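Local coordinates for putative major capsid protein (Cafeteriavirus-dependent mavirus, PDB 6G44), which probably forms the icosahedral shell of the virophage as its double jelly-roll major capsid protein, which packs as trimers, at residues S294-T306 against N317-N329. Residues are numbered along the deposited sequence; the frame is centred on the assembly and turned at random.
Sequences SLEGNISSMCLNT and NKHILTTHSMAMN. With SO4 (sulfate ion), chain B.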
ATOM      1  N   SER C 294     -16.822 -19.641 -17.014  1.00 14.41           N
ATOM      2  CA  SER C 294     -17.275 -21.003 -17.354  0.50 15.18           C
ATOM      3  C   SER C 294     -16.115 -21.972 -17.262  1.00 15.73           C
ATOM      4  O   SER C 294     -15.032 -21.628 -17.698  1.00 15.80           O
ATOM      5  CB  SER C 294     -17.786 -21.050 -18.801  0.50 15.88           C
ATOM      6  OG  SER C 294     -18.850 -20.147 -19.035  0.50 16.45           O
ATOM      7  N   LEU C 295     -16.368 -23.188 -16.783  1.00 16.25           N
ATOM      8  CA  LEU C 295     -15.401 -24.270 -16.892  1.00 17.24           C
ATOM      9  C   LEU C 295     -15.501 -24.789 -18.327  1.00 17.86           C
ATOM     10  O   LEU C 295     -16.562 -25.269 -18.758  1.00 19.97           O
ATOM     11  CB  LEU C 295     -15.724 -25.372 -15.889  1.00 17.86           C
ATOM     12  CG  LEU C 295     -14.801 -26.606 -15.985  1.00 17.91           C
ATOM     13  CD1 LEU C 295     -13.378 -26.231 -15.594  1.00 17.38           C
ATOM     14  CD2 LEU C 295     -15.363 -27.691 -15.099  1.00 19.93           C
ATOM     15  N   GLU C 296     -14.425 -24.656 -19.078  1.00 17.07           N
ATOM     16  CA  GLU C 296     -14.402 -25.090 -20.481  1.00 17.60           C
ATOM     17  C   GLU C 296     -13.987 -26.537 -20.640  1.00 18.27           C
ATOM     18  O   GLU C 296     -14.435 -27.217 -21.580  1.00 19.20           O
ATOM     19  CB  GLU C 296     -13.471 -24.235 -21.310  1.00 19.08           C
ATOM     20  CG  GLU C 296     -13.947 -22.826 -21.500  1.00 19.47           C
ATOM     21  CD  GLU C 296     -15.205 -22.700 -22.341  1.00 20.98           C
ATOM     22  OE1 GLU C 296     -15.529 -23.611 -23.161  1.00 23.13           O
ATOM     23  OE2 GLU C 296     -15.865 -21.660 -22.172  1.00 22.03           O
ATOM     24  N   GLY C 297     -13.121 -27.010 -19.760  1.00 17.34           N
ATOM     25  CA  GLY C 297     -12.670 -28.388 -19.823  1.00 17.72           C
ATOM     26  C   GLY C 297     -11.969 -28.796 -18.567  1.00 17.47           C
ATOM     27  O   GLY C 297     -11.394 -27.970 -17.837  1.00 15.32           O
ATOM     28  N   ASN C 298     -12.034 -30.088 -18.283  1.00 17.53           N
ATOM     29  CA  ASN C 298     -11.305 -30.631 -17.163  1.00 18.44           C
ATOM     30  C   ASN C 298     -10.868 -32.050 -17.474  1.00 18.30           C
ATOM     31  O   ASN C 298     -11.443 -32.713 -18.342  1.00 19.32           O
ATOM     32  CB  ASN C 298     -12.124 -30.564 -15.875  1.00 20.93           C
ATOM     33  CG  ASN C 298     -13.327 -31.461 -15.901  1.00 24.16           C
ATOM     34  OD1 ASN C 298     -13.268 -32.594 -15.431  1.00 28.02           O
ATOM     35  ND2 ASN C 298     -14.413 -30.976 -16.477  1.00 26.62           N
ATOM     36  N   ILE C 299      -9.812 -32.482 -16.801  1.00 18.35           N
ATOM     37  CA  ILE C 299      -9.337 -33.863 -16.882  1.00 17.98           C
ATOM     38  C   ILE C 299      -8.544 -34.155 -15.633  1.00 18.52           C
ATOM     39  O   ILE C 299      -7.914 -33.238 -15.074  1.00 16.94           O
ATOM     40  CB  ILE C 299      -8.521 -34.110 -18.163  1.00 19.12           C
ATOM     41  CG1 ILE C 299      -8.358 -35.627 -18.399  1.00 20.47           C
ATOM     42  CG2 ILE C 299      -7.184 -33.380 -18.141  1.00 18.44           C
ATOM     43  CD1 ILE C 299      -7.916 -35.960 -19.791  1.00 22.32           C
ATOM     44  N   SER C 300      -8.579 -35.399 -15.167  1.00 17.83           N
ATOM     45  CA  SER C 300      -7.885 -35.765 -13.938  0.50 18.65           C
ATOM     46  C   SER C 300      -7.018 -37.000 -14.114  1.00 18.89           C
ATOM     47  O   SER C 300      -7.157 -37.734 -15.090  1.00 19.60           O
ATOM     48  CB  SER C 300      -8.893 -35.980 -12.811  0.50 19.38           C
ATOM     49  OG  SER C 300      -9.694 -37.122 -13.061  0.50 21.55           O
ATOM     50  N   SER C 301      -6.108 -37.197 -13.168  1.00 18.58           N
ATOM     51  CA  SER C 301      -5.330 -38.428 -13.066  1.00 19.39           C
ATOM     52  C   SER C 301      -4.936 -38.662 -11.616  1.00 20.00           C
ATOM     53  O   SER C 301      -4.974 -37.751 -10.764  1.00 17.83           O
ATOM     54  CB  SER C 301      -4.092 -38.389 -13.950  1.00 20.19           C
ATOM     55  OG  SER C 301      -3.117 -37.476 -13.441  1.00 21.52           O
ATOM     56  N   MET C 302      -4.569 -39.911 -11.339  1.00 20.10           N
ATOM     57  CA  MET C 302      -3.940 -40.265 -10.089  1.00 21.10           C
ATOM     58  C   MET C 302      -2.467 -39.962 -10.275  1.00 20.42           C
ATOM     59  O   MET C 302      -1.808 -40.574 -11.106  1.00 20.36           O
ATOM     60  CB  MET C 302      -4.145 -41.767  -9.773  1.00 21.68           C
ATOM     61  CG  MET C 302      -3.498 -42.236  -8.466  1.00 24.28           C
ATOM     62  SD  MET C 302      -4.184 -41.393  -7.031  1.00 26.95           S
ATOM     63  CE  MET C 302      -3.369 -42.224  -5.677  1.00 30.01           C
ATOM     64  N   CYS C 303      -1.960 -39.013  -9.481  1.00 18.59           N
ATOM     65  CA  CYS C 303      -0.574 -38.580  -9.553  1.00 18.57           C
ATOM     66  C   CYS C 303       0.239 -39.214  -8.433  1.00 17.48           C
ATOM     67  O   CYS C 303      -0.028 -38.958  -7.261  1.00 17.89           O
ATOM     68  CB  CYS C 303      -0.518 -37.044  -9.447  1.00 18.08           C
ATOM     69  SG  CYS C 303      -1.181 -36.222 -10.908  1.00 18.42           S
ATOM     70  N   LEU C 304       1.219 -40.050  -8.805  1.00 18.22           N
ATOM     71  CA  LEU C 304       2.045 -40.796  -7.842  1.00 19.71           C
ATOM     72  C   LEU C 304       3.413 -40.179  -7.813  1.00 18.02           C
ATOM     73  O   LEU C 304       4.036 -40.025  -8.865  1.00 19.16           O
ATOM     74  CB  LEU C 304       2.199 -42.272  -8.280  1.00 21.32           C
ATOM     75  CG  LEU C 304       0.936 -43.114  -8.456  1.00 24.49           C
ATOM     76  CD1 LEU C 304       1.332 -44.541  -8.837  1.00 26.38           C
ATOM     77  CD2 LEU C 304       0.079 -43.108  -7.208  1.00 24.38           C
ATOM     78  N   ASN C 305       3.883 -39.830  -6.621  1.00 18.32           N
ATOM     79  CA  ASN C 305       5.268 -39.391  -6.451  1.00 18.14           C
ATOM     80  C   ASN C 305       6.160 -40.542  -6.012  1.00 19.15           C
ATOM     81  O   ASN C 305       5.776 -41.341  -5.158  1.00 20.36           O
ATOM     82  CB  ASN C 305       5.334 -38.231  -5.463  1.00 17.88           C
ATOM     83  CG  ASN C 305       4.806 -36.935  -6.071  1.00 18.09           C
ATOM     84  OD1 ASN C 305       4.689 -36.801  -7.288  1.00 17.16           O
ATOM     85  ND2 ASN C 305       4.500 -35.976  -5.213  1.00 17.11           N
ATOM     86  N   THR C 306       7.336 -40.588  -6.623  1.00 19.70           N
ATOM     87  CA  THR C 306       8.394 -41.543  -6.304  1.00 20.24           C
ATOM     88  C   THR C 306       9.634 -40.889  -5.705  1.00 21.33           C
ATOM     89  O   THR C 306      10.488 -41.595  -5.173  1.00 23.77           O
ATOM     90  CB  THR C 306       8.802 -42.306  -7.568  1.00 21.44           C
ATOM     91  OG1 THR C 306       9.407 -41.408  -8.497  1.00 22.24           O
ATOM     92  CG2 THR C 306       7.588 -42.983  -8.201  1.00 22.62           C
ATOM     93  N   ASN C 317       8.742 -35.298  -9.282  1.00 16.47           N
ATOM     94  CA  ASN C 317       8.060 -35.939 -10.409  1.00 17.50           C
ATOM     95  C   ASN C 317       7.274 -34.907 -11.209  1.00 16.96           C
ATOM     96  O   ASN C 317       6.562 -34.106 -10.620  1.00 16.42           O
ATOM     97  CB  ASN C 317       7.116 -37.024  -9.938  1.00 17.93           C
ATOM     98  CG  ASN C 317       7.834 -38.163  -9.250  1.00 18.93           C
ATOM     99  OD1 ASN C 317       7.994 -38.185  -8.030  1.00 19.31           O
ATOM    100  ND2 ASN C 317       8.291 -39.125 -10.052  1.00 20.32           N
ATOM    101  N   LYS C 318       7.436 -34.918 -12.529  1.00 17.85           N
ATOM    102  CA  LYS C 318       6.781 -33.969 -13.421  1.00 18.21           C
ATOM    103  C   LYS C 318       5.569 -34.656 -13.999  1.00 18.08           C
ATOM    104  O   LYS C 318       5.707 -35.473 -14.918  1.00 21.43           O
ATOM    105  CB  LYS C 318       7.724 -33.510 -14.536  1.00 19.58           C
ATOM    106  CG  LYS C 318       9.014 -32.872 -14.034  1.00 20.60           C
ATOM    107  CD  LYS C 318       9.863 -32.328 -15.180  1.00 23.74           C
ATOM    108  CE  LYS C 318      11.354 -32.488 -14.971  1.00 28.55           C
ATOM    109  NZ  LYS C 318      11.914 -31.749 -13.801  1.00 30.04           N
ATOM    110  N   HIS C 319       4.402 -34.360 -13.439  1.00 15.84           N
ATOM    111  CA  HIS C 319       3.120 -34.906 -13.882  1.00 16.37           C
ATOM    112  C   HIS C 319       2.579 -34.092 -15.038  1.00 16.40           C
ATOM    113  O   HIS C 319       2.766 -32.882 -15.091  1.00 16.10           O
ATOM    114  CB  HIS C 319       2.126 -34.876 -12.740  1.00 16.56           C
ATOM    115  CG  HIS C 319       2.564 -35.682 -11.569  1.00 18.21           C
ATOM    116  ND1 HIS C 319       2.623 -37.058 -11.620  1.00 18.85           N
ATOM    117  CD2 HIS C 319       3.017 -35.318 -10.348  1.00 18.63           C
ATOM    118  CE1 HIS C 319       3.067 -37.506 -10.458  1.00 19.83           C
ATOM    119  NE2 HIS C 319       3.321 -36.474  -9.670  1.00 19.70           N
ATOM    120  N   ILE C 320       1.947 -34.760 -15.996  1.00 15.66           N
ATOM    121  CA  ILE C 320       1.368 -34.089 -17.159  1.00 15.77           C
ATOM    122  C   ILE C 320      -0.100 -34.422 -17.279  1.00 15.89           C
ATOM    123  O   ILE C 320      -0.518 -35.593 -17.158  1.00 17.02           O
ATOM    124  CB  ILE C 320       2.110 -34.476 -18.466  1.00 16.55           C
ATOM    125  CG1 ILE C 320       3.613 -34.181 -18.340  1.00 17.52           C
ATOM    126  CG2 ILE C 320       1.493 -33.767 -19.670  1.00 17.82           C
ATOM    127  CD1 ILE C 320       4.499 -34.729 -19.448  1.00 19.84           C
ATOM    128  N   LEU C 321      -0.898 -33.404 -17.560  1.00 15.36           N
ATOM    129  CA  LEU C 321      -2.306 -33.599 -17.889  1.00 15.24           C
ATOM    130  C   LEU C 321      -2.590 -32.767 -19.121  1.00 15.94           C
ATOM    131  O   LEU C 321      -2.089 -31.643 -19.262  1.00 15.62           O
ATOM    132  CB  LEU C 321      -3.219 -33.181 -16.736  1.00 15.57           C
ATOM    133  CG  LEU C 321      -3.362 -34.108 -15.533  1.00 15.80           C
ATOM    134  CD1 LEU C 321      -4.111 -33.451 -14.380  1.00 16.88           C
ATOM    135  CD2 LEU C 321      -4.089 -35.383 -15.971  1.00 16.85           C
ATOM    136  N   THR C 322      -3.408 -33.321 -20.022  1.00 15.65           N
ATOM    137  CA  THR C 322      -3.812 -32.636 -21.229  1.00 15.98           C
ATOM    138  C   THR C 322      -5.324 -32.735 -21.396  1.00 16.33           C
ATOM    139  O   THR C 322      -5.877 -33.842 -21.413  1.00 16.14           O
ATOM    140  CB  THR C 322      -3.136 -33.248 -22.482  1.00 16.46           C
ATOM    141  OG1 THR C 322      -1.707 -33.273 -22.310  1.00 17.08           O
ATOM    142  CG2 THR C 322      -3.462 -32.453 -23.719  1.00 17.55           C
ATOM    143  N   THR C 323      -5.995 -31.592 -21.559  1.00 15.87           N
ATOM    144  CA  THR C 323      -7.438 -31.605 -21.769  1.00 16.38           C
ATOM    145  C   THR C 323      -7.761 -32.312 -23.076  1.00 17.57           C
ATOM    146  O   THR C 323      -6.941 -32.392 -23.978  1.00 17.69           O
ATOM    147  CB  THR C 323      -8.059 -30.191 -21.863  1.00 16.07           C
ATOM    148  OG1 THR C 323      -7.577 -29.513 -23.024  1.00 16.57           O
ATOM    149  CG2 THR C 323      -7.774 -29.368 -20.598  1.00 17.44           C
ATOM    150  N   HIS C 324      -8.991 -32.796 -23.173  1.00 18.79           N
ATOM    151  CA  HIS C 324      -9.550 -33.129 -24.467  1.00 20.75           C
ATOM    152  C   HIS C 324      -9.692 -31.821 -25.248  1.00 20.38           C
ATOM    153  O   HIS C 324      -9.566 -30.714 -24.674  1.00 20.59           O
ATOM    154  CB  HIS C 324     -10.898 -33.816 -24.290  1.00 23.60           C
ATOM    155  CG  HIS C 324     -10.814 -35.107 -23.533  1.00 25.74           C
ATOM    156  ND1 HIS C 324      -9.983 -36.137 -23.919  1.00 30.60           N
ATOM    157  CD2 HIS C 324     -11.427 -35.522 -22.400  1.00 28.14           C
ATOM    158  CE1 HIS C 324     -10.103 -37.140 -23.064  1.00 29.28           C
ATOM    159  NE2 HIS C 324     -10.974 -36.792 -22.134  1.00 29.93           N
ATOM    160  N   SER C 325      -9.929 -31.898 -26.552  1.00 19.47           N
ATOM    161  CA  SER C 325     -10.152 -30.696 -27.349  1.00 20.31           C
ATOM    162  C   SER C 325     -11.403 -30.001 -26.848  1.00 20.16           C
ATOM    163  O   SER C 325     -12.418 -30.648 -26.599  1.00 21.63           O
ATOM    164  CB  SER C 325     -10.247 -31.029 -28.855  1.00 22.02           C
ATOM    165  OG  SER C 325     -10.378 -29.855 -29.633  1.00 24.61           O
ATOM    166  N   MET C 326     -11.299 -28.695 -26.628  1.00 18.19           N
ATOM    167  CA  MET C 326     -12.398 -27.868 -26.156  1.00 18.59           C
ATOM    168  C   MET C 326     -12.898 -27.011 -27.309  1.00 18.41           C
ATOM    169  O   MET C 326     -12.160 -26.153 -27.832  1.00 19.16           O
ATOM    170  CB  MET C 326     -11.926 -26.973 -24.997  1.00 18.11           C
ATOM    171  CG  MET C 326     -11.471 -27.774 -23.789  1.00 18.17           C
ATOM    172  SD  MET C 326     -10.728 -26.744 -22.497  1.00 18.51           S
ATOM    173  CE  MET C 326      -9.126 -26.342 -23.186  1.00 17.94           C
ATOM    174  N   ALA C 327     -14.158 -27.247 -27.699  1.00 18.59           N
ATOM    175  CA  ALA C 327     -14.801 -26.562 -28.811  1.00 19.28           C
ATOM    176  C   ALA C 327     -15.479 -25.312 -28.287  1.00 19.15           C
ATOM    177  O   ALA C 327     -16.291 -25.398 -27.375  1.00 21.31           O
ATOM    178  CB  ALA C 327     -15.840 -27.495 -29.453  1.00 19.12           C
ATOM    179  N   MET C 328     -15.129 -24.155 -28.843  1.00 18.55           N
ATOM    180  CA  MET C 328     -15.742 -22.889 -28.461  1.00 18.84           C
ATOM    181  C   MET C 328     -16.342 -22.225 -29.686  1.00 17.91           C
ATOM    182  O   MET C 328     -15.726 -22.217 -30.732  1.00 19.05           O
ATOM    183  CB  MET C 328     -14.698 -21.981 -27.813  1.00 18.98           C
ATOM    184  CG  MET C 328     -14.324 -22.496 -26.431  1.00 19.50           C
ATOM    185  SD  MET C 328     -12.920 -21.639 -25.677  1.00 21.13           S
ATOM    186  CE  MET C 328     -11.575 -22.566 -26.335  1.00 22.46           C
ATOM    187  N   ASN C 329     -17.522 -21.630 -29.536  1.00 18.44           N
ATOM    188  CA  ASN C 329     -18.187 -20.969 -30.683  1.00 19.65           C
ATOM    189  C   ASN C 329     -17.748 -19.512 -30.923  1.00 18.26           C
ATOM    190  O   ASN C 329     -18.161 -18.878 -31.902  1.00 18.86           O
ATOM    191  CB  ASN C 329     -19.708 -21.009 -30.507  1.00 22.44           C
ATOM    192  CG  ASN C 329     -20.254 -22.422 -30.475  1.00 26.96           C
ATOM    193  OD1 ASN C 329     -19.821 -23.277 -31.245  1.00 31.55           O
ATOM    194  ND2 ASN C 329     -21.227 -22.665 -29.609  1.00 29.74           N
TER
HETATM  195  S   SO4 B 604       9.384 -38.085 -13.541  0.70 26.37           S
HETATM  196  O1  SO4 B 604      10.537 -38.594 -12.768  0.70 27.23           O
HETATM  197  O2  SO4 B 604       9.323 -38.682 -14.893  0.70 27.40           O
HETATM  198  O3  SO4 B 604       8.160 -38.510 -12.829  0.70 23.05           O
HETATM  199  O4  SO4 B 604       9.518 -36.602 -13.693  0.70 20.96           O
HETATM  200  O   HOH W   1     -15.391 -25.917 -24.482  1.00 32.61           O
HETATM  201  O   HOH W   2     -10.887 -32.176 -21.160  1.00 26.82           O
HETATM  202  O   HOH W   3      -0.995 -37.036 -14.998  1.00 27.47           O
HETATM  203  O   HOH W   4       5.327 -34.027  -8.172  1.00 14.61           O
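His319 and Asn305 show how two antiparallel strands from different sheets of one jelly roll can be joined by side chains and water. Hydrogen bonds gather at one end. His319 NE2 donates to Asn305 OD1 (2.8 Å, 165°), the acceptor lying close to the imidazole plane, while Asn305 ND2 is engaged by the backbone carbonyls of Thr458 and Glu460. Beside it the amide of Asn317 works in two directions: OD1 receives Thr306 N from above its carbonyl plane at 2.9 Å, and ND2 reaches Thr306 OG1 at 3.0 Å. ND2 also donates to a sulfate, probably from the crystallisation liquor.

Ring contacts continue the seam. Cys303 CB sits 3.7 Å from the centroid of the His319 ring, a CH-pi contact almost along the normal, with SG over the same face. Farther on, Ile299 CD1 makes a second CH-pi contact over one face of the His324 ring, offset toward its rim.

Van der Waals contacts fill the middle and far end. Ile299 CG2 meets Leu321 CB at 4.2 Å, an apolar pair. Leu321 CD2 rests on Ser301 OG at 3.4 Å, and Met326, its chain bent at chi3 (-74°), brings SD to 3.6 Å from Gly297 N, where Glu296 and Gly297 form a classic beta bulge opposite Val472 of strand 464-482.

Waters bridge Ser301 OG to Ile320 O, Asn298 O to His324 N, and Asn305 OD1 to Asn317 O, the last giving OD1 a second donor. With NE2 a donor, His319 is held by its edge and one face, so its ring rotation is probably fixed where the two sheets meet.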